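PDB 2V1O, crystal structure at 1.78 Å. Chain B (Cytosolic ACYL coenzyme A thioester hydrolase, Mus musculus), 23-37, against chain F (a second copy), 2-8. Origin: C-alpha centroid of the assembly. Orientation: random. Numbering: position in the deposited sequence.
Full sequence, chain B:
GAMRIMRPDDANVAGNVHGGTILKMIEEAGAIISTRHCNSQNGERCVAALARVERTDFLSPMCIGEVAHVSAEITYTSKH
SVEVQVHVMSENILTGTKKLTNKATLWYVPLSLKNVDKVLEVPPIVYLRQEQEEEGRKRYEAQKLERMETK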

# COMPACT_ATOMS: atom_id res chain seq x y z
N LEU B 23 10.04 12.73 1.33
CA LEU B 23 10.81 12.79 0.08
C LEU B 23 10.00 12.27 -1.09
O LEU B 23 9.99 12.87 -2.16
CB LEU B 23 12.13 12.04 0.20
CG LEU B 23 13.20 12.69 1.09
CD1 LEU B 23 14.33 11.72 1.30
CD2 LEU B 23 13.72 14.02 0.50
N LYS B 24 9.29 11.16 -0.87
CA LYS B 24 8.41 10.58 -1.88
C LYS B 24 7.33 11.56 -2.34
O LYS B 24 7.09 11.71 -3.54
CB LYS B 24 7.77 9.28 -1.37
CG LYS B 24 6.84 8.60 -2.38
CD LYS B 24 6.43 7.21 -1.89
CE LYS B 24 5.10 6.77 -2.47
NZ LYS B 24 5.14 6.66 -3.95
N MET B 25 6.67 12.22 -1.39
CA MET B 25 5.62 13.20 -1.69
C MET B 25 6.17 14.39 -2.45
O MET B 25 5.55 14.88 -3.41
CB MET B 25 4.93 13.68 -0.41
CG MET B 25 4.03 12.64 0.23
SD MET B 25 3.03 13.35 1.56
CE MET B 25 4.25 13.67 2.81
N ILE B 26 7.34 14.86 -2.01
CA ILE B 26 8.07 15.94 -2.67
C ILE B 26 8.30 15.62 -4.14
O ILE B 26 8.00 16.44 -5.01
CB ILE B 26 9.41 16.24 -1.95
CG1 ILE B 26 9.14 16.93 -0.60
CG2 ILE B 26 10.34 17.11 -2.81
CD1 ILE B 26 10.36 17.00 0.30
N GLU B 27 8.83 14.43 -4.42
CA GLU B 27 9.15 14.04 -5.79
C GLU B 27 7.87 13.86 -6.62
O GLU B 27 7.86 14.20 -7.80
CB GLU B 27 10.04 12.80 -5.82
CG GLU B 27 10.82 12.66 -7.11
CD GLU B 27 9.99 12.03 -8.22
OE1 GLU B 27 9.38 10.97 -7.97
OE2 GLU B 27 9.96 12.60 -9.34
N GLU B 28 6.80 13.35 -6.01
CA GLU B 28 5.52 13.22 -6.71
C GLU B 28 5.04 14.58 -7.21
O GLU B 28 4.68 14.73 -8.38
CB GLU B 28 4.46 12.57 -5.80
CG GLU B 28 4.67 11.07 -5.58
CD GLU B 28 3.94 10.52 -4.37
OE1 GLU B 28 3.52 11.31 -3.48
OE2 GLU B 28 3.78 9.28 -4.29
N ALA B 29 5.08 15.59 -6.34
CA ALA B 29 4.73 16.96 -6.73
C ALA B 29 5.64 17.47 -7.85
O ALA B 29 5.16 18.06 -8.83
CB ALA B 29 4.78 17.88 -5.53
N GLY B 30 6.95 17.27 -7.70
CA GLY B 30 7.91 17.69 -8.72
C GLY B 30 7.66 17.01 -10.06
O GLY B 30 7.74 17.64 -11.11
N ALA B 31 7.35 15.71 -10.03
CA ALA B 31 7.09 14.95 -11.26
C ALA B 31 5.87 15.47 -12.04
O ALA B 31 5.92 15.59 -13.26
CB ALA B 31 6.95 13.46 -10.94
N ILE B 32 4.80 15.80 -11.32
CA ILE B 32 3.57 16.28 -11.95
C ILE B 32 3.84 17.61 -12.63
O ILE B 32 3.54 17.79 -13.82
CB ILE B 32 2.40 16.41 -10.93
CG1 ILE B 32 1.89 15.02 -10.51
CG2 ILE B 32 1.26 17.29 -11.52
CD1 ILE B 32 1.02 15.01 -9.24
N ILE B 33 4.43 18.52 -11.88
CA ILE B 33 4.57 19.90 -12.33
C ILE B 33 5.52 20.00 -13.53
O ILE B 33 5.24 20.72 -14.49
CB ILE B 33 4.94 20.86 -11.16
CG1 ILE B 33 4.47 22.28 -11.48
CG2 ILE B 33 6.44 20.79 -10.79
CD1 ILE B 33 4.44 23.22 -10.26
N SER B 34 6.63 19.25 -13.47
CA SER B 34 7.63 19.22 -14.54
C SER B 34 7.13 18.51 -15.81
O SER B 34 7.32 19.02 -16.91
CB SER B 34 8.96 18.62 -14.07
OG SER B 34 8.79 17.29 -13.60
N THR B 35 6.47 17.37 -15.66
CA THR B 35 5.89 16.67 -16.81
C THR B 35 4.83 17.51 -17.52
O THR B 35 4.86 17.62 -18.75
CB THR B 35 5.33 15.28 -16.43
OG1 THR B 35 6.41 14.45 -15.98
CG2 THR B 35 4.63 14.61 -17.62
N ARG B 36 3.91 18.11 -16.77
CA ARG B 36 2.92 18.99 -17.37
C ARG B 36 3.60 20.09 -18.19
O ARG B 36 3.25 20.36 -19.35
CB ARG B 36 2.02 19.61 -16.30
CG ARG B 36 0.82 20.36 -16.89
CD ARG B 36 0.19 21.34 -15.91
NE ARG B 36 -0.52 20.65 -14.83
CZ ARG B 36 -0.06 20.52 -13.59
NH1 ARG B 36 1.12 21.04 -13.25
NH2 ARG B 36 -0.78 19.87 -12.67
N HIS B 37 4.61 20.72 -17.59
CA HIS B 37 5.29 21.81 -18.26
C HIS B 37 5.99 21.36 -19.53
O HIS B 37 5.92 22.04 -20.55
CB HIS B 37 6.31 22.49 -17.36
CG HIS B 37 6.97 23.64 -18.03
ND1 HIS B 37 8.26 23.57 -18.51
CD2 HIS B 37 6.50 24.85 -18.39
CE1 HIS B 37 8.57 24.72 -19.09
NE2 HIS B 37 7.51 25.50 -19.05
N ALA F 2 -6.25 19.33 -3.83
CA ALA F 2 -5.45 18.12 -3.51
C ALA F 2 -5.28 17.26 -4.77
O ALA F 2 -6.26 16.79 -5.34
CB ALA F 2 -6.12 17.33 -2.40
N MET F 3 -4.02 17.06 -5.18
CA MET F 3 -3.67 16.33 -6.40
C MET F 3 -2.93 15.04 -6.11
O MET F 3 -2.07 14.99 -5.22
CB MET F 3 -2.69 17.16 -7.23
CG MET F 3 -3.27 18.12 -8.23
SD MET F 3 -1.88 18.85 -9.13
CE MET F 3 -1.35 20.13 -7.99
N ARG F 4 -3.21 14.01 -6.91
CA ARG F 4 -2.26 12.91 -7.03
C ARG F 4 -2.36 12.18 -8.36
O ARG F 4 -3.42 12.16 -9.00
CB ARG F 4 -2.32 11.95 -5.83
CG ARG F 4 -3.32 10.84 -5.91
CD ARG F 4 -3.06 9.87 -4.77
NE ARG F 4 -4.09 8.85 -4.68
CZ ARG F 4 -4.09 7.70 -5.36
NH1 ARG F 4 -3.10 7.41 -6.20
NH2 ARG F 4 -5.10 6.85 -5.19
N ILE F 5 -1.24 11.60 -8.78
CA ILE F 5 -1.22 10.84 -10.02
C ILE F 5 -1.84 9.45 -9.81
O ILE F 5 -1.64 8.80 -8.78
CB ILE F 5 0.20 10.81 -10.66
CG1 ILE F 5 0.09 10.61 -12.18
CG2 ILE F 5 1.09 9.76 -10.01
CD1 ILE F 5 1.19 11.30 -12.96
N MET F 6 -2.61 9.03 -10.80
CA MET F 6 -3.26 7.72 -10.77
C MET F 6 -2.27 6.65 -11.20
O MET F 6 -1.57 6.79 -12.21
CB MET F 6 -4.51 7.72 -11.65
CG MET F 6 -5.60 8.70 -11.21
SD MET F 6 -6.38 8.25 -9.63
CE MET F 6 -5.38 9.22 -8.52
N ARG F 7 -2.19 5.59 -10.39
CA ARG F 7 -1.23 4.51 -10.56
C ARG F 7 -1.97 3.23 -10.97
O ARG F 7 -3.19 3.14 -10.79
CB ARG F 7 -0.44 4.29 -9.26
CG ARG F 7 0.19 5.58 -8.71
CD ARG F 7 1.35 5.32 -7.76
NE ARG F 7 1.97 6.57 -7.30
CZ ARG F 7 2.79 7.33 -8.02
NH1 ARG F 7 3.12 7.00 -9.27
NH2 ARG F 7 3.30 8.44 -7.50
N PRO F 8 -1.24 2.24 -11.53
CA PRO F 8 -1.83 0.96 -11.94
C PRO F 8 -2.78 0.35 -10.91
O PRO F 8 -3.85 -0.12 -11.28
CB PRO F 8 -0.60 0.07 -12.17
CG PRO F 8 0.46 1.05 -12.63
CD PRO F 8 0.21 2.30 -11.85

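The helix of chain B, 23-37, meets the short strand 3-5 of chain F nearly at right angles. The angle between the two axes is 84°, and they come within 9.0 Å. The contact is small, with 252 Å² buried over both sides. Four helix residues spaced four apart, K24(B), E28(B), I32(B) and R36(B), supply it. That spacing keeps them on one side of the helix. On chain F the main contributors are M3(F), I5(F) and R7(F), which alternate along the chain, so that their CA-to-CB bonds all point toward the helix. The intervening M6(F) is out of reach, and R4(F) starts sideways and its end leads away.

The polar end of the contact centres on E28(B). Its CA-to-CB bond points toward chain F, and its m, t rotamer carries the carboxylate outward from the helix. R7(F) answers with chi1 m and chi2 and chi3 both t. This extended chain takes the guanidinium across to the acid. R7(F) NH2 lies 3.4 Å from E28(B) OE2, a salt bridge with a weak hydrogen bond at an N-H...acceptor angle of 149°. The oxygen sits at the edge of the guanidinium, near its plane, where an N-H can point at it.

The same oxygen serves K24(B), one helical turn earlier. K24(B) leaves the helix sideways, but its end comes nearer to chain F. Chi1 to chi3 are t, and chi4 is p at 63°. In this conformation K24(B) NZ donates to E28(B) OE2 at 3.0 Å, within a salt bridge. K24(B) NZ and R7(F) NH2 are therefore only 4.4 Å apart. These are like charges, and the shared carboxylate oxygen offsets their repulsion. The intrahelical bond is the shorter of the two made by OE2.

I32(B) is the apolar centre, and it loses 73 Å² to the other stretch. Its chi1 is m and its chi2 is t. This places I32(B) CD1 against the strand backbone, 4.1 Å from I5(F) N and 4.5 Å from R4(F) CA. The other branch faces the methionine: I32(B) CG2 is 4.2 Å from M3(F) SD. M3(F) has chi1 at -89°, chi2 t and chi3 m, which brings its sulfur toward the helix. I5(F) also points its CA-to-CB bond at the helix, although its side chain comes no nearer than 4.5 Å, from I5(F) CB to I32(B) CD1. Its chi2 of 148° lies between wells.

R36(B) closes the contact at the M3(F) end. Chi1 and chi2 are t, and chi3 turns to m. R36(B) NH2 reaches 3.8 Å from M3(F) SD, with the sulfur at the edge of the guanidinium. This is a packing contact; R36(B) NE and NH2 find hydrogen bonds elsewhere in the structure.

Away from chain F, S34(B) OG donates to G30(B) O at 2.7 Å. Chi1 of S34(B) is p, which turns the hydroxyl back along the helix. T35(B), with chi1 m, does likewise: its OG1 donates to A31(B) O at 3.0 Å.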